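Local atomic coordinates of exopolygalacturonase (Yersinia enterocolitica, PDB entry 2UVF), a protein that hydrolyses polygalacturonan, the backbone of pectin, as a family 28 glycoside hydrolase, probably releasing digalacturonic acid from the chain end. Residues 78-92 with 109-121. Numbering follows the deposited sequence.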
loop_
_atom_site.group_PDB
_atom_site.type_symbol
_atom_site.label_atom_id
_atom_site.label_comp_id
_atom_site.label_asym_id
_atom_site.label_seq_id
_atom_site.Cartn_x
_atom_site.Cartn_y
_atom_site.Cartn_z
ATOM N N LEU A 78 -2.833 22.682 19.842
ATOM C CA LEU A 78 -3.840 22.431 18.804
ATOM C C LEU A 78 -4.694 21.203 19.121
ATOM O O LEU A 78 -5.863 21.110 18.704
ATOM C CB LEU A 78 -3.175 22.298 17.420
ATOM C CG LEU A 78 -2.472 23.552 16.884
ATOM C CD1 LEU A 78 -1.518 23.210 15.755
ATOM C CD2 LEU A 78 -3.480 24.604 16.436
ATOM N N GLY A 79 -4.108 20.260 19.857
ATOM C CA GLY A 79 -4.805 19.039 20.251
ATOM C C GLY A 79 -3.922 17.809 20.363
ATOM O O GLY A 79 -2.698 17.898 20.298
ATOM N N LYS A 80 -4.561 16.650 20.523
ATOM C CA LYS A 80 -3.842 15.364 20.645
ATOM C C LYS A 80 -3.926 14.552 19.351
ATOM O O LYS A 80 -4.953 14.583 18.659
ATOM C CB LYS A 80 -4.386 14.550 21.826
ATOM C CG LYS A 80 -4.447 15.328 23.129
ATOM C CD LYS A 80 -4.171 14.465 24.333
ATOM C CE LYS A 80 -5.454 14.040 25.019
ATOM N NZ LYS A 80 -5.313 13.960 26.518
ATOM N N ALA A 81 -2.849 13.832 19.035
ATOM C CA ALA A 81 -2.795 12.957 17.850
ATOM C C ALA A 81 -3.982 11.996 17.772
ATOM O O ALA A 81 -4.636 11.895 16.726
ATOM C CB ALA A 81 -1.474 12.188 17.805
ATOM N N SER A 82 -4.271 11.326 18.896
ATOM C CA SER A 82 -5.389 10.377 19.025
ATOM C C SER A 82 -6.753 10.957 18.639
ATOM O O SER A 82 -7.460 10.368 17.813
ATOM C CB SER A 82 -5.458 9.826 20.450
ATOM O OG SER A 82 -5.638 10.881 21.389
ATOM N N ASP A 83 -7.122 12.095 19.238
ATOM C CA ASP A 83 -8.409 12.761 18.971
ATOM C C ASP A 83 -8.472 13.367 17.566
ATOM O O ASP A 83 -9.529 13.407 16.935
ATOM C CB ASP A 83 -8.713 13.855 20.024
ATOM C CG ASP A 83 -8.563 13.361 21.483
ATOM O OD1 ASP A 83 -9.061 12.254 21.829
ATOM O OD2 ASP A 83 -7.958 14.109 22.292
ATOM N N ASN A 84 -7.335 13.856 17.088
ATOM C CA ASN A 84 -7.237 14.332 15.718
ATOM C C ASN A 84 -7.497 13.213 14.722
ATOM O O ASN A 84 -8.360 13.333 13.851
ATOM C CB ASN A 84 -5.880 14.945 15.450
ATOM C CG ASN A 84 -5.802 15.581 14.083
ATOM O OD1 ASN A 84 -5.280 14.986 13.123
ATOM N ND2 ASN A 84 -6.318 16.792 13.982
ATOM N N ASN A 85 -6.770 12.113 14.870
ATOM C CA ASN A 85 -7.081 10.902 14.090
ATOM C C ASN A 85 -8.557 10.432 14.162
ATOM O O ASN A 85 -9.103 10.002 13.144
ATOM C CB ASN A 85 -6.090 9.787 14.415
ATOM C CG ASN A 85 -4.765 9.933 13.652
ATOM O OD1 ASN A 85 -4.521 9.197 12.696
ATOM N ND2 ASN A 85 -3.908 10.883 14.075
ATOM N N ASP A 86 -9.222 10.551 15.321
ATOM C CA ASP A 86 -10.654 10.181 15.413
ATOM C C ASP A 86 -11.504 10.982 14.414
ATOM O O ASP A 86 -12.455 10.467 13.836
ATOM C CB ASP A 86 -11.230 10.368 16.840
ATOM C CG ASP A 86 -10.651 9.391 17.866
ATOM O OD1 ASP A 86 -10.198 8.294 17.489
ATOM O OD2 ASP A 86 -10.667 9.728 19.073
ATOM N N ASN A 87 -11.139 12.245 14.223
ATOM C CA ASN A 87 -11.816 13.164 13.297
ATOM C C ASN A 87 -11.458 12.917 11.806
ATOM O O ASN A 87 -12.354 12.824 10.950
ATOM C CB ASN A 87 -11.483 14.609 13.743
ATOM C CG ASN A 87 -12.231 15.692 12.960
ATOM O OD1 ASN A 87 -13.008 15.420 12.038
ATOM N ND2 ASN A 87 -11.982 16.956 13.339
ATOM N N PHE A 88 -10.161 12.785 11.513
ATOM C CA PHE A 88 -9.666 12.746 10.126
ATOM C C PHE A 88 -9.228 11.391 9.520
ATOM O O PHE A 88 -9.218 11.263 8.313
ATOM C CB PHE A 88 -8.558 13.796 9.933
ATOM C CG PHE A 88 -8.977 15.205 10.329
ATOM C CD1 PHE A 88 -9.902 15.921 9.558
ATOM C CD2 PHE A 88 -8.457 15.798 11.476
ATOM C CE1 PHE A 88 -10.295 17.219 9.923
ATOM C CE2 PHE A 88 -8.836 17.087 11.848
ATOM C CZ PHE A 88 -9.750 17.803 11.076
ATOM N N SER A 89 -8.873 10.393 10.329
ATOM C CA SER A 89 -8.414 9.103 9.792
ATOM C C SER A 89 -9.579 8.123 9.637
ATOM O O SER A 89 -10.320 7.920 10.608
ATOM C CB SER A 89 -7.351 8.511 10.715
ATOM O OG SER A 89 -7.193 7.110 10.520
ATOM N N PRO A 90 -9.757 7.534 8.422
ATOM C CA PRO A 90 -10.701 6.436 8.237
ATOM C C PRO A 90 -10.268 5.118 8.901
ATOM O O PRO A 90 -11.127 4.280 9.195
ATOM C CB PRO A 90 -10.744 6.253 6.704
ATOM C CG PRO A 90 -9.415 6.700 6.247
ATOM C CD PRO A 90 -9.112 7.895 7.145
ATOM N N ALA A 91 -8.960 4.937 9.099
ATOM C CA ALA A 91 -8.416 3.758 9.768
ATOM C C ALA A 91 -8.685 3.725 11.274
ATOM O O ALA A 91 -8.891 2.650 11.836
ATOM C CB ALA A 91 -6.929 3.663 9.528
ATOM N N LYS A 92 -8.664 4.888 11.914
ATOM C CA LYS A 92 -8.662 5.006 13.366
ATOM C C LYS A 92 -9.852 4.413 14.121
ATOM O O LYS A 92 -9.636 3.768 15.130
ATOM C CB LYS A 92 -8.427 6.463 13.799
ATOM C CG LYS A 92 -8.321 6.682 15.303
ATOM C CD LYS A 92 -7.214 5.860 15.947
ATOM C CE LYS A 92 -6.821 6.439 17.300
ATOM N NZ LYS A 92 -7.928 7.266 17.833
ATOM N N LYS A 109 -0.046 -1.963 21.809
ATOM C CA LYS A 109 -0.776 -0.713 21.599
ATOM C C LYS A 109 0.041 0.257 20.749
ATOM O O LYS A 109 1.080 0.753 21.165
ATOM C CB LYS A 109 -1.176 -0.061 22.934
ATOM C CG LYS A 109 -1.997 -0.964 23.886
ATOM C CD LYS A 109 -1.751 -0.520 25.349
ATOM C CE LYS A 109 -2.293 -1.517 26.385
ATOM N NZ LYS A 109 -1.378 -2.684 26.594
ATOM N N ILE A 110 -0.457 0.537 19.551
ATOM C CA ILE A 110 0.210 1.445 18.629
ATOM C C ILE A 110 0.018 2.904 19.053
ATOM O O ILE A 110 -0.887 3.224 19.811
ATOM C CB ILE A 110 -0.237 1.187 17.160
ATOM C CG1 ILE A 110 -1.709 1.555 16.943
ATOM C CG2 ILE A 110 0.017 -0.280 16.773
ATOM C CD1 ILE A 110 -2.107 1.736 15.482
ATOM N N VAL A 111 0.888 3.779 18.563
ATOM C CA VAL A 111 0.763 5.208 18.795
ATOM C C VAL A 111 0.499 5.936 17.474
ATOM O O VAL A 111 0.871 5.451 16.401
ATOM C CB VAL A 111 2.013 5.769 19.540
ATOM C CG1 VAL A 111 2.102 5.175 20.975
ATOM C CG2 VAL A 111 3.325 5.514 18.740
ATOM N N MET A 112 -0.177 7.080 17.543
ATOM C CA MET A 112 -0.388 7.922 16.351
ATOM C C MET A 112 0.856 8.759 16.023
ATOM O O MET A 112 1.592 9.170 16.923
ATOM C CB MET A 112 -1.637 8.796 16.492
ATOM C CG MET A 112 -2.950 8.011 16.695
ATOM S SD MET A 112 -3.543 7.058 15.244
ATOM C CE MET A 112 -2.904 5.436 15.603
ATOM N N GLN A 113 1.087 8.978 14.723
ATOM C CA GLN A 113 2.273 9.681 14.200
ATOM C C GLN A 113 1.842 10.758 13.194
ATOM O O GLN A 113 2.652 11.273 12.434
ATOM C CB GLN A 113 3.212 8.698 13.512
ATOM C CG GLN A 113 3.847 7.660 14.426
ATOM C CD GLN A 113 4.626 6.616 13.663
ATOM O OE1 GLN A 113 4.288 5.431 13.675
ATOM N NE2 GLN A 113 5.682 7.048 12.997
ATOM N N ASN A 114 0.556 11.087 13.187
ATOM C CA ASN A 114 0.018 12.087 12.268
ATOM C C ASN A 114 -1.011 12.971 12.953
ATOM O O ASN A 114 -1.698 12.528 13.873
ATOM C CB ASN A 114 -0.574 11.435 10.999
ATOM C CG ASN A 114 -1.904 10.740 11.255
ATOM O OD1 ASN A 114 -1.931 9.566 11.645
ATOM N ND2 ASN A 114 -3.019 11.456 11.017
ATOM N N PHE A 115 -1.107 14.216 12.496
ATOM C CA PHE A 115 -2.072 15.192 13.007
ATOM C C PHE A 115 -2.415 16.155 11.867
ATOM O O PHE A 115 -1.531 16.794 11.310
ATOM C CB PHE A 115 -1.464 15.941 14.213
ATOM C CG PHE A 115 -2.370 16.986 14.841
ATOM C CD1 PHE A 115 -3.097 16.695 15.988
ATOM C CD2 PHE A 115 -2.449 18.274 14.321
ATOM C CE1 PHE A 115 -3.923 17.656 16.582
ATOM C CE2 PHE A 115 -3.270 19.239 14.913
ATOM C CZ PHE A 115 -4.010 18.924 16.038
ATOM N N THR A 116 -3.699 16.243 11.521
ATOM C CA THR A 116 -4.172 17.137 10.445
ATOM C C THR A 116 -4.656 18.522 10.943
ATOM O O THR A 116 -5.689 18.629 11.617
ATOM C CB THR A 116 -5.287 16.465 9.608
ATOM O OG1 THR A 116 -4.845 15.182 9.188
ATOM C CG2 THR A 116 -5.626 17.282 8.386
ATOM N N VAL A 117 -3.920 19.575 10.584
ATOM C CA VAL A 117 -4.287 20.939 10.983
ATOM C C VAL A 117 -5.178 21.630 9.947
ATOM O O VAL A 117 -4.693 21.995 8.869
ATOM C CB VAL A 117 -3.044 21.828 11.212
ATOM C CG1 VAL A 117 -3.453 23.139 11.879
ATOM C CG2 VAL A 117 -1.970 21.109 12.044
ATOM N N ILE A 118 -6.457 21.842 10.280
ATOM C CA ILE A 118 -7.400 22.524 9.373
ATOM C C ILE A 118 -7.778 23.959 9.811
ATOM O O ILE A 118 -7.275 24.468 10.823
ATOM C CB ILE A 118 -8.692 21.672 9.089
ATOM C CG1 ILE A 118 -9.657 21.693 10.279
ATOM C CG2 ILE A 118 -8.322 20.235 8.665
ATOM C CD1 ILE A 118 -11.118 21.509 9.907
ATOM N N GLY A 119 -8.654 24.601 9.034
ATOM C CA GLY A 119 -9.192 25.922 9.370
ATOM C C GLY A 119 -8.161 27.036 9.308
ATOM O O GLY A 119 -8.218 27.984 10.090
ATOM N N LEU A 120 -7.212 26.900 8.384
ATOM C CA LEU A 120 -6.143 27.876 8.182
ATOM C C LEU A 120 -6.545 28.837 7.058
ATOM O O LEU A 120 -7.622 28.696 6.462
ATOM C CB LEU A 120 -4.826 27.165 7.844
ATOM C CG LEU A 120 -3.841 26.579 8.873
ATOM C CD1 LEU A 120 -4.445 26.252 10.236
ATOM C CD2 LEU A 120 -3.166 25.349 8.267
ATOM N N LYS A 121 -5.687 29.817 6.787
ATOM C CA LYS A 121 -5.951 30.818 5.748
ATOM C C LYS A 121 -4.937 30.689 4.615
ATOM O O LYS A 121 -3.811 30.222 4.851
ATOM C CB LYS A 121 -5.902 32.225 6.347
ATOM C CG LYS A 121 -7.120 32.593 7.207
ATOM C CD LYS A 121 -6.693 33.314 8.495
ATOM C CE LYS A 121 -5.519 34.285 8.256
ATOM N NZ LYS A 121 -5.067 34.950 9.512
HETATM O O HOH W 1 -5.208 12.934 11.184
#
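Asn-84 meets Thr-116 much as a neighbouring strand would, and so illustrates how a side-chain amide can serve an edge strand that has a helix beside it. Its OD1 accepts from Thr-116 N at 2.6 Å in a nearly straight bond (165°), while its ND2 donates a hydrogen bond to Thr-116 O at 3.1 Å, so one amide answers both backbone polar groups of a single residue. A water adds a further donor to Asn-84 OD1 and also bonds to Thr-116 OG1. With CG anti to the backbone N (chi1 -174°), the amide is carried over the Phe-115 ring; the two planes lie 22° apart in a stack, with ND2 3.6 Å above the ring centre. Two bonds and the ring together fix the rotation of the amide. The fibronectin type III-like domain, a pair of antiparallel sheets, provides the setting: strand 114-117 is an outer strand of one sheet, pairing with 53-58 on its other side, and strand 76-80 borders the other. Helix 81-88, which follows 76-80 directly, lies against strand 114-117. Leu-78, in a classic beta bulge with Gly-79 opposite Ile-71, brings CB to 3.7 Å from Phe-115 CZ. One helical turn past Ala-81, Asn-85 ND2 donates to Ala-81 O and makes a weak bond across the contact to Asn-114 O; Ala-81 O also accepts from Asn-85 N. Met-112 packs its CB against Ala-81 CB (3.6 Å) and sets SD beside the Asn-85 amide. The same sulfur is also touched by CD and CE of Lys-92, whose NZ binds Ser-82 O and forms a salt bridge with Asp-86 OD1. Further along, Thr-116 CG2 sits over one face of the Phe-88 ring, whose CZ touches Ile-118 CG2 at 3.7 Å.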